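Local coordinates for protein pyroglutatmate porin OpdO (Pseudomonas aeruginosa, PDB 3SZV) that probably acts as an outer-membrane porin that passes small carboxylate solutes such as pyroglutamate across the membrane, at residues Q52-R57 and L77-D82; G110-A115 and G125-K130; L370-R375 and N390-S395. One frame throughout, in Å; residues are numbered along the deposited sequence. Where two conformers were deposited one is given.

Contact 1 of 3, residues Q52-R57 and L77-D82. With C8E ((hydroxyethyloxy)tri(ethyloxy)octane), chain C.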
loop_
_atom_site.group_PDB
_atom_site.type_symbol
_atom_site.label_atom_id
_atom_site.label_comp_id
_atom_site.label_asym_id
_atom_site.label_seq_id
_atom_site.Cartn_x
_atom_site.Cartn_y
_atom_site.Cartn_z
ATOM N N GLN A 52 -20.757 -3.668 -4.031
ATOM C CA GLN A 52 -20.616 -2.563 -4.972
ATOM C C GLN A 52 -20.144 -1.313 -4.240
ATOM O O GLN A 52 -20.668 -0.967 -3.172
ATOM C CB GLN A 52 -21.953 -2.269 -5.658
ATOM C CG GLN A 52 -21.916 -1.053 -6.574
ATOM C CD GLN A 52 -21.025 -1.266 -7.788
ATOM O OE1 GLN A 52 -21.035 -2.337 -8.401
ATOM N NE2 GLN A 52 -20.251 -0.248 -8.140
ATOM N N GLY A 53 -19.171 -0.625 -4.824
ATOM C CA GLY A 53 -18.623 0.566 -4.208
ATOM C C GLY A 53 -18.585 1.762 -5.136
ATOM O O GLY A 53 -18.540 1.622 -6.360
ATOM N N PHE A 54 -18.603 2.946 -4.537
ATOM C CA PHE A 54 -18.491 4.204 -5.262
ATOM C C PHE A 54 -17.457 5.039 -4.543
ATOM O O PHE A 54 -17.463 5.120 -3.316
ATOM C CB PHE A 54 -19.824 4.960 -5.266
ATOM C CG PHE A 54 -20.957 4.192 -5.888
ATOM C CD1 PHE A 54 -21.307 4.399 -7.212
ATOM C CD2 PHE A 54 -21.657 3.254 -5.152
ATOM C CE1 PHE A 54 -22.347 3.688 -7.790
ATOM C CE2 PHE A 54 -22.701 2.537 -5.723
ATOM C CZ PHE A 54 -23.044 2.756 -7.042
ATOM N N LEU A 55 -16.567 5.654 -5.311
ATOM C CA LEU A 55 -15.519 6.488 -4.749
ATOM C C LEU A 55 -15.509 7.821 -5.479
ATOM O O LEU A 55 -15.192 7.880 -6.668
ATOM C CB LEU A 55 -14.163 5.807 -4.890
ATOM C CG LEU A 55 -14.042 4.416 -4.255
ATOM C CD1 LEU A 55 -14.527 3.294 -5.178
ATOM C CD2 LEU A 55 -12.590 4.189 -3.875
ATOM N N LEU A 56 -15.868 8.886 -4.771
ATOM C CA LEU A 56 -15.864 10.227 -5.343
ATOM C C LEU A 56 -14.652 10.968 -4.795
ATOM O O LEU A 56 -14.505 11.114 -3.584
ATOM C CB LEU A 56 -17.144 10.960 -4.952
ATOM C CG LEU A 56 -17.263 12.394 -5.460
ATOM C CD1 LEU A 56 -17.496 12.413 -6.969
ATOM C CD2 LEU A 56 -18.398 13.115 -4.744
ATOM N N ARG A 57 -13.775 11.413 -5.687
ATOM C CA ARG A 57 -12.559 12.119 -5.294
ATOM C C ARG A 57 -12.597 13.562 -5.791
ATOM O O ARG A 57 -12.793 13.803 -6.978
ATOM C CB ARG A 57 -11.329 11.409 -5.869
ATOM C CG ARG A 57 -11.079 10.007 -5.303
ATOM C CD ARG A 57 -9.942 9.303 -6.054
ATOM N NE ARG A 57 -9.592 7.998 -5.483
ATOM C CZ ARG A 57 -10.022 6.823 -5.942
ATOM N NH1 ARG A 57 -10.837 6.762 -6.991
ATOM N NH2 ARG A 57 -9.630 5.702 -5.350
ATOM N N LEU A 77 -18.804 4.958 -0.622
ATOM C CA LEU A 77 -20.093 4.336 -0.381
ATOM C C LEU A 77 -19.979 2.897 -0.829
ATOM O O LEU A 77 -19.543 2.620 -1.946
ATOM C CB LEU A 77 -21.196 5.054 -1.166
ATOM C CG LEU A 77 -22.601 4.461 -1.099
ATOM C CD1 LEU A 77 -23.108 4.451 0.330
ATOM C CD2 LEU A 77 -23.540 5.260 -2.001
ATOM N N GLY A 78 -20.350 1.981 0.053
ATOM C CA GLY A 78 -20.337 0.578 -0.289
ATOM C C GLY A 78 -21.572 -0.115 0.225
ATOM O O GLY A 78 -22.142 0.268 1.248
ATOM N N PHE A 79 -21.999 -1.141 -0.495
ATOM C CA PHE A 79 -23.041 -2.005 0.024
ATOM C C PHE A 79 -22.897 -3.422 -0.490
ATOM O O PHE A 79 -22.457 -3.651 -1.620
ATOM C CB PHE A 79 -24.436 -1.446 -0.262
ATOM C CG PHE A 79 -24.645 -1.002 -1.680
ATOM C CD1 PHE A 79 -24.437 0.322 -2.042
ATOM C CD2 PHE A 79 -25.087 -1.891 -2.641
ATOM C CE1 PHE A 79 -24.645 0.739 -3.344
ATOM C CE2 PHE A 79 -25.296 -1.481 -3.946
ATOM C CZ PHE A 79 -25.076 -0.163 -4.297
ATOM N N LYS A 80 -23.247 -4.370 0.366
ATOM C CA LYS A 80 -23.176 -5.772 0.007
ATOM C C LYS A 80 -24.319 -6.151 -0.922
ATOM O O LYS A 80 -25.421 -5.595 -0.845
ATOM C CB LYS A 80 -23.157 -6.659 1.259
ATOM C CG LYS A 80 -21.792 -6.704 1.954
ATOM C CD LYS A 80 -21.764 -7.705 3.104
ATOM C CE LYS A 80 -22.724 -7.305 4.213
ATOM N NZ LYS A 80 -22.443 -5.929 4.724
ATOM N N LEU A 81 -24.033 -7.088 -1.816
ATOM C CA LEU A 81 -24.992 -7.577 -2.784
ATOM C C LEU A 81 -25.240 -9.034 -2.425
ATOM O O LEU A 81 -24.396 -9.663 -1.791
ATOM C CB LEU A 81 -24.405 -7.473 -4.196
ATOM C CG LEU A 81 -24.027 -6.076 -4.691
ATOM C CD1 LEU A 81 -23.271 -6.159 -6.010
ATOM C CD2 LEU A 81 -25.267 -5.206 -4.829
ATOM N N ASP A 82 -26.393 -9.576 -2.794
ATOM C CA ASP A 82 -26.642 -10.985 -2.508
ATOM C C ASP A 82 -26.142 -11.862 -3.656
ATOM O O ASP A 82 -26.609 -11.764 -4.791
ATOM C CB ASP A 82 -28.121 -11.246 -2.191
ATOM C CG ASP A 82 -28.927 -11.628 -3.419
ATOM O OD1 ASP A 82 -29.552 -12.712 -3.407
ATOM O OD2 ASP A 82 -28.934 -10.842 -4.392
HETATM C C1 C8E C . -23.358 10.530 10.078
HETATM C C2 C8E C . -23.111 10.741 8.589
HETATM C C3 C8E C . -22.238 11.966 8.356
HETATM C C4 C8E C . -22.340 12.440 6.909
HETATM C C5 C8E C . -21.893 11.346 5.952
HETATM C C6 C8E C . -21.984 11.757 4.484
HETATM C C7 C8E C . -21.534 10.615 3.575
HETATM C C8 C8E C . -21.314 11.050 2.125
HETATM O O9 C8E C . -21.023 9.922 1.308
HETATM C C10 C8E C . -20.870 10.266 -0.059
HETATM C C11 C8E C . -20.588 9.026 -0.914
HETATM O O12 C8E C . -20.414 9.385 -2.272
HETATM C C13 C8E C . -19.838 8.359 -3.060
HETATM C C16 C8E C . -22.367 7.713 -6.165
HETATM C C17 C8E C . -23.788 7.934 -5.664
HETATM O O18 C8E C . -24.668 7.009 -6.263
HETATM C C19 C8E C . -24.658 5.762 -5.606
HETATM C C20 C8E C . -25.754 5.753 -4.546
HETATM O O21 C8E C . -26.663 4.706 -4.801
#
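Q52 faces F79 and F54 faces L77 as hydrogen-bonded pairs of an antiparallel strand couple, with the non-hydrogen-bonded pair G53 and G78 between them and the N-to-C directions of the short segments at 179°. Each of the two outer pairs is closed by two backbone bonds, the shortest from F54 N to L77 O at 2.8 Å. In the middle, at the two glycines, G53 CA lies 3.2 Å from L77 O in a CA-H...O contact.

Q52, F54, L77 and F79 all stand on the same face. The F54 ring presents its CE2 corner to F79 CE1 at 3.6 Å, and F79 CE1 lies in the plane of the F54 ring, at its edge. With CG between the backbone N and the carbonyl carbon (chi1 48°), F79 has its ring alongside Q52, whose CB makes an off-centre CH-pi contact 4.3 Å from the ring centroid. Both strands belong to the beta hairpin 49-59/67-81 in the wall of the OprD-family barrel, and the aromatic face is consistent with the lipid-facing outside, since detergent binds there. C19 of the C8E molecule sits 3.6 Å above the plane of the F54 ring, over its centre. On the opposite ring face Q52 NE2 is offset toward the rim, and it also makes a weak bond to G53 O. The other end of that amide, OE1, is hydrogen-bonded to N31 on the adjoining strand 24-38. L77 CD2 touches the same detergent, 3.4 Å from C20, and is 4.2 Å from F54 CD2. Further along 77-82, L81 turns toward 52-57 and brings CD1 to 4.1 Å from Q52 CB.

Contact 2 of 3, residues G110-A115 and G125-K130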
loop_
_atom_site.group_PDB
_atom_site.type_symbol
_atom_site.label_atom_id
_atom_site.label_comp_id
_atom_site.label_asym_id
_atom_site.label_seq_id
_atom_site.Cartn_x
_atom_site.Cartn_y
_atom_site.Cartn_z
ATOM N N GLY A 110 -14.692 12.137 3.847
ATOM C CA GLY A 110 -13.495 12.560 4.549
ATOM C C GLY A 110 -12.877 13.788 3.914
ATOM O O GLY A 110 -12.647 13.816 2.708
ATOM N N LEU A 111 -12.607 14.801 4.729
ATOM C CA LEU A 111 -11.990 16.032 4.254
ATOM C C LEU A 111 -10.505 16.057 4.557
ATOM O O LEU A 111 -10.054 15.512 5.565
ATOM C CB LEU A 111 -12.632 17.240 4.930
ATOM C CG LEU A 111 -14.120 17.400 4.677
ATOM C CD1 LEU A 111 -14.626 18.624 5.432
ATOM C CD2 LEU A 111 -14.395 17.526 3.182
ATOM N N THR A 112 -9.756 16.733 3.694
ATOM C CA THR A 112 -8.327 16.922 3.912
ATOM C C THR A 112 -7.959 18.365 3.614
ATOM O O THR A 112 -8.026 18.809 2.465
ATOM C CB THR A 112 -7.510 15.983 3.009
ATOM O OG1 THR A 112 -8.024 14.655 3.141
ATOM C CG2 THR A 112 -6.007 16.015 3.369
ATOM N N ALA A 113 -7.605 19.113 4.653
ATOM C CA ALA A 113 -7.105 20.463 4.459
ATOM C C ALA A 113 -5.692 20.338 3.922
ATOM O O ALA A 113 -4.973 19.403 4.275
ATOM C CB ALA A 113 -7.093 21.210 5.770
ATOM N N LYS A 114 -5.292 21.260 3.063
ATOM C CA LYS A 114 -3.930 21.238 2.548
ATOM C C LYS A 114 -3.312 22.623 2.424
ATOM O O LYS A 114 -4.012 23.629 2.242
ATOM C CB LYS A 114 -3.850 20.497 1.206
ATOM C CG LYS A 114 -4.674 21.105 0.082
ATOM C CD LYS A 114 -4.713 20.165 -1.121
ATOM C CE LYS A 114 -5.484 20.798 -2.268
ATOM N NZ LYS A 114 -5.533 19.900 -3.461
ATOM N N ALA A 115 -1.988 22.663 2.513
ATOM C CA ALA A 115 -1.237 23.902 2.338
ATOM C C ALA A 115 0.051 23.608 1.583
ATOM O O ALA A 115 0.696 22.584 1.831
ATOM C CB ALA A 115 -0.934 24.542 3.686
ATOM N N GLY A 125 -6.003 15.653 7.875
ATOM C CA GLY A 125 -7.333 15.062 7.858
ATOM C C GLY A 125 -7.278 13.633 7.355
ATOM O O GLY A 125 -6.517 12.826 7.884
ATOM N N ALA A 126 -8.086 13.312 6.349
ATOM C CA ALA A 126 -8.060 11.975 5.761
ATOM C C ALA A 126 -6.802 11.800 4.917
ATOM O O ALA A 126 -6.497 12.638 4.058
ATOM C CB ALA A 126 -9.332 11.750 4.907
ATOM N N LEU A 127 -6.084 10.711 5.152
ATOM C CA LEU A 127 -4.831 10.443 4.445
ATOM C C LEU A 127 -4.815 9.044 3.853
ATOM O O LEU A 127 -5.382 8.104 4.408
ATOM C CB LEU A 127 -3.642 10.562 5.402
ATOM C CG LEU A 127 -3.485 11.921 6.071
ATOM C CD1 LEU A 127 -2.375 11.826 7.116
ATOM C CD2 LEU A 127 -3.191 13.019 5.050
ATOM N N HIS A 128 -4.133 8.915 2.719
ATOM C CA HIS A 128 -3.933 7.623 2.072
ATOM C C HIS A 128 -2.641 7.736 1.285
ATOM O O HIS A 128 -2.551 8.502 0.324
ATOM C CB HIS A 128 -5.113 7.253 1.152
ATOM C CG HIS A 128 -4.978 5.903 0.522
ATOM N ND1 HIS A 128 -5.634 4.783 0.998
ATOM C CD2 HIS A 128 -4.257 5.484 -0.546
ATOM C CE1 HIS A 128 -5.317 3.739 0.255
ATOM N NE2 HIS A 128 -4.480 4.136 -0.693
ATOM N N PHE A 129 -1.615 7.017 1.729
ATOM C CA PHE A 129 -0.303 7.147 1.119
ATOM C C PHE A 129 0.500 5.882 1.389
ATOM O O PHE A 129 0.083 5.020 2.188
ATOM C CB PHE A 129 0.421 8.390 1.675
ATOM C CG PHE A 129 0.738 8.299 3.146
ATOM C CD1 PHE A 129 -0.210 8.634 4.112
ATOM C CD2 PHE A 129 1.988 7.881 3.573
ATOM C CE1 PHE A 129 0.090 8.550 5.480
ATOM C CE2 PHE A 129 2.300 7.792 4.927
ATOM C CZ PHE A 129 1.356 8.117 5.891
ATOM N N LYS A 130 1.642 5.773 0.720
ATOM C CA LYS A 130 2.541 4.635 0.837
ATOM C C LYS A 130 3.900 5.120 1.320
ATOM O O LYS A 130 4.427 6.126 0.836
ATOM C CB LYS A 130 2.741 3.962 -0.529
ATOM C CG LYS A 130 1.476 3.637 -1.310
ATOM C CD LYS A 130 0.671 2.529 -0.670
ATOM C CE LYS A 130 -0.494 2.160 -1.601
ATOM N NZ LYS A 130 -1.249 0.953 -1.139
#
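The flat groups that meet between L111-T112 and G125-A126 are peptide carbonyls, and they are approached differently. The L111 carbonyl receives A126 N from off its plane, the donor tilted 34° out of it, in a nearly straight bond with A126 N 3.1 Å from L111 O. The A126 carbonyl is met in its own plane: T112 OG1 donates to a lone pair of A126 O at 2.7 Å. The T112 hydroxyl lies beside its own backbone N and anti to the carbonyl carbon (chi1 -50°), while its methyl CG2 flanks the acceptor at 3.5 Å from A126 O and reaches on toward L127 CD2. A126 CB points back at the strand, 3.6 Å from T112 OG1.

G125 has a positive phi of 129°, and a CB there would run into L111 O; without one, its CA lies 3.6 Å from L111 O in a CA-H...O contact. Here the chain turns a corner at G125 and A126, just after strand 120-124, whose V124 and L122 are backbone hydrogen-bonded to A113 and A115. A126 goes on to touch Y177, and L127 rests on L150 of strand 149-156. The T112-A126 bond, between two buried residues, lies where the chain leaves the barrel wall, consistent with the root of the long third loop that folds into the channel in OprD-family porins.

Contact 3 of 3, residues L370-R375 and N390-S395; sequences LGVKWR and NRLILS
W374 and N390 lie side by side and point the same way, the indole and amide planes only 8° apart. In this nearly coplanar pair W374 NE1 donates to a lone pair of N390 OD1 at 2.8 Å, an acceptor that N376 ND2 also uses. Chi1 of 168° sets W374 CG anti to the backbone N; the ring edge also meets a backbone carbonyl, W374 CD1 lying 3.4 Å from R391 O. Next to it on the same face, V372 CG2 touches two leucine methyls, 3.7 Å from L394 CD1 and 3.8 Å from L392 CD1. V372 runs alongside L394 but crosses L392 at a slant.

The other face carries R375, R391 and I393. The two arginines lie side by side and point the same way, R391 extended as far as NE and R375 bent at chi3, with their guanidinium planes 68° apart. R375 NH1 stands over a face of the R391 group, 3.8 Å from R391 NH1. A water in the plane of the R375 guanidinium accepts from R375 NH1 at 3.0 Å and, weakly, from R391 NH1. I393 CD1 lies across the aliphatic part of R375, 4.1 Å from R375 CD. Between the two faces, six backbone hydrogen bonds link G371 with S395, K373 with I393 and R375 with R391, a regular antiparallel hairpin.

R391 has a salt bridge from NE to E389, which probably offsets part of its charge, whereas R375 has a long, weak ion pair with D357. Both arginines touch Q301 in a loop, and R391 also T139, which suggests the channel side. The shared water probably eases their approach, and they may belong to the row of basic residues that guides carboxylates through OprD-family channels.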
loop_
_atom_site.group_PDB
_atom_site.type_symbol
_atom_site.label_atom_id
_atom_site.label_comp_id
_atom_site.label_asym_id
_atom_site.label_seq_id
_atom_site.Cartn_x
_atom_site.Cartn_y
_atom_site.Cartn_z
ATOM N N LEU A 370 -13.230 0.647 -18.614
ATOM C CA LEU A 370 -13.793 -0.460 -17.848
ATOM C C LEU A 370 -12.754 -1.570 -17.709
ATOM O O LEU A 370 -12.198 -2.043 -18.699
ATOM C CB LEU A 370 -15.055 -0.989 -18.537
ATOM C CG LEU A 370 -15.742 -2.194 -17.892
ATOM C CD1 LEU A 370 -16.216 -1.842 -16.488
ATOM C CD2 LEU A 370 -16.906 -2.664 -18.749
ATOM N N GLY A 371 -12.485 -1.987 -16.480
ATOM C CA GLY A 371 -11.476 -3.006 -16.258
ATOM C C GLY A 371 -11.996 -4.183 -15.465
ATOM O O GLY A 371 -12.847 -4.030 -14.593
ATOM N N VAL A 372 -11.478 -5.366 -15.772
ATOM C CA VAL A 372 -11.782 -6.554 -14.994
ATOM C C VAL A 372 -10.473 -7.221 -14.599
ATOM O O VAL A 372 -9.558 -7.330 -15.409
ATOM C CB VAL A 372 -12.659 -7.544 -15.785
ATOM C CG1 VAL A 372 -11.956 -7.976 -17.062
ATOM C CG2 VAL A 372 -13.020 -8.748 -14.925
ATOM N N LYS A 373 -10.385 -7.652 -13.346
ATOM C CA LYS A 373 -9.207 -8.340 -12.850
ATOM C C LYS A 373 -9.628 -9.543 -12.034
ATOM O O LYS A 373 -10.467 -9.437 -11.135
ATOM C CB LYS A 373 -8.345 -7.408 -11.994
ATOM C CG LYS A 373 -7.095 -8.100 -11.446
ATOM C CD LYS A 373 -6.195 -7.149 -10.671
ATOM C CE LYS A 373 -5.474 -6.212 -11.621
ATOM N NZ LYS A 373 -4.870 -7.001 -12.731
ATOM N N TRP A 374 -9.039 -10.689 -12.359
ATOM C CA TRP A 374 -9.225 -11.911 -11.590
ATOM C C TRP A 374 -7.920 -12.238 -10.869
ATOM O O TRP A 374 -6.866 -12.360 -11.490
ATOM C CB TRP A 374 -9.652 -13.062 -12.521
ATOM C CG TRP A 374 -9.598 -14.432 -11.900
ATOM C CD1 TRP A 374 -10.103 -14.814 -10.689
ATOM C CD2 TRP A 374 -9.012 -15.608 -12.476
ATOM N NE1 TRP A 374 -9.861 -16.150 -10.472
ATOM C CE2 TRP A 374 -9.191 -16.661 -11.554
ATOM C CE3 TRP A 374 -8.349 -15.871 -13.680
ATOM C CZ2 TRP A 374 -8.733 -17.957 -11.798
ATOM C CZ3 TRP A 374 -7.893 -17.156 -13.920
ATOM C CH2 TRP A 374 -8.086 -18.184 -12.982
ATOM N N ARG A 375 -7.988 -12.355 -9.547
ATOM C CA ARG A 375 -6.819 -12.671 -8.735
ATOM C C ARG A 375 -7.058 -13.989 -8.014
ATOM O O ARG A 375 -7.965 -14.101 -7.189
ATOM C CB ARG A 375 -6.551 -11.563 -7.710
ATOM C CG ARG A 375 -6.492 -10.163 -8.324
ATOM C CD ARG A 375 -6.087 -9.111 -7.291
ATOM N NE ARG A 375 -4.749 -9.378 -6.777
ATOM C CZ ARG A 375 -4.333 -9.091 -5.545
ATOM N NH1 ARG A 375 -5.150 -8.516 -4.665
ATOM N NH2 ARG A 375 -3.091 -9.400 -5.178
ATOM N N ASN A 390 -10.316 -16.560 -4.507
ATOM C CA ASN A 390 -10.513 -15.901 -5.785
ATOM C C ASN A 390 -11.099 -14.523 -5.553
ATOM O O ASN A 390 -11.990 -14.358 -4.721
ATOM C CB ASN A 390 -11.422 -16.731 -6.692
ATOM C CG ASN A 390 -10.727 -17.962 -7.232
ATOM O OD1 ASN A 390 -10.047 -17.905 -8.256
ATOM N ND2 ASN A 390 -10.894 -19.090 -6.544
ATOM N N ARG A 391 -10.562 -13.533 -6.261
ATOM C CA ARG A 391 -11.138 -12.192 -6.282
ATOM C C ARG A 391 -11.482 -11.845 -7.714
ATOM O O ARG A 391 -10.733 -12.155 -8.643
ATOM C CB ARG A 391 -10.164 -11.151 -5.729
ATOM C CG ARG A 391 -9.660 -11.444 -4.329
ATOM C CD ARG A 391 -8.748 -10.351 -3.794
ATOM N NE ARG A 391 -8.113 -10.774 -2.549
ATOM C CZ ARG A 391 -7.592 -9.952 -1.642
ATOM N NH1 ARG A 391 -7.630 -8.638 -1.826
ATOM N NH2 ARG A 391 -7.036 -10.448 -0.545
ATOM N N LEU A 392 -12.631 -11.210 -7.898
ATOM C CA LEU A 392 -12.997 -10.689 -9.198
ATOM C C LEU A 392 -13.365 -9.241 -8.977
ATOM O O LEU A 392 -14.270 -8.941 -8.194
ATOM C CB LEU A 392 -14.186 -11.442 -9.789
ATOM C CG LEU A 392 -14.530 -11.052 -11.225
ATOM C CD1 LEU A 392 -13.313 -11.242 -12.124
ATOM C CD2 LEU A 392 -15.714 -11.860 -11.734
ATOM N N ILE A 393 -12.647 -8.342 -9.636
ATOM C CA ILE A 393 -12.874 -6.918 -9.454
ATOM C C ILE A 393 -13.183 -6.255 -10.786
ATOM O O ILE A 393 -12.392 -6.325 -11.730
ATOM C CB ILE A 393 -11.652 -6.225 -8.819
ATOM C CG1 ILE A 393 -11.138 -7.026 -7.618
ATOM C CG2 ILE A 393 -11.997 -4.789 -8.418
ATOM C CD1 ILE A 393 -9.988 -7.963 -7.946
ATOM N N LEU A 394 -14.351 -5.629 -10.859
ATOM C CA LEU A 394 -14.716 -4.797 -12.002
ATOM C C LEU A 394 -14.580 -3.347 -11.567
ATOM O O LEU A 394 -15.058 -2.961 -10.494
ATOM C CB LEU A 394 -16.148 -5.079 -12.445
ATOM C CG LEU A 394 -16.428 -6.329 -13.280
ATOM C CD1 LEU A 394 -15.780 -7.566 -12.685
ATOM C CD2 LEU A 394 -17.931 -6.526 -13.424
ATOM N N SER A 395 -13.923 -2.534 -12.385
ATOM C CA SER A 395 -13.669 -1.147 -12.028
ATOM C C SER A 395 -13.917 -0.216 -13.207
ATOM O O SER A 395 -13.655 -0.565 -14.355
ATOM C CB SER A 395 -12.227 -0.981 -11.531
ATOM O OG SER A 395 -11.958 0.366 -11.172
HETATM O O HOH W 1 -7.787 -7.170 -4.922
#

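How the contacts relate
Following the chain from the N terminus, contact 1 closes the hairpin of strands 49-59 and 67-81, contact 2 closes the short excursion through strand 120-124, and contact 3 closes the last hairpin, strands 371-381 and 387-399. They stand in series, each closing before the next opens, so none nests in or crosses another. Contacts 1 and 2 are joined through the neighbouring strands 67-81 and 106-117, although their nearest atoms are about 7 Å apart. Contact 3, whose centre is about 15 Å from that of contact 1, reaches it through strand 24-38, which pairs with both 387-399 and 49-59 and so brings the two ends of the chain together in the barrel wall.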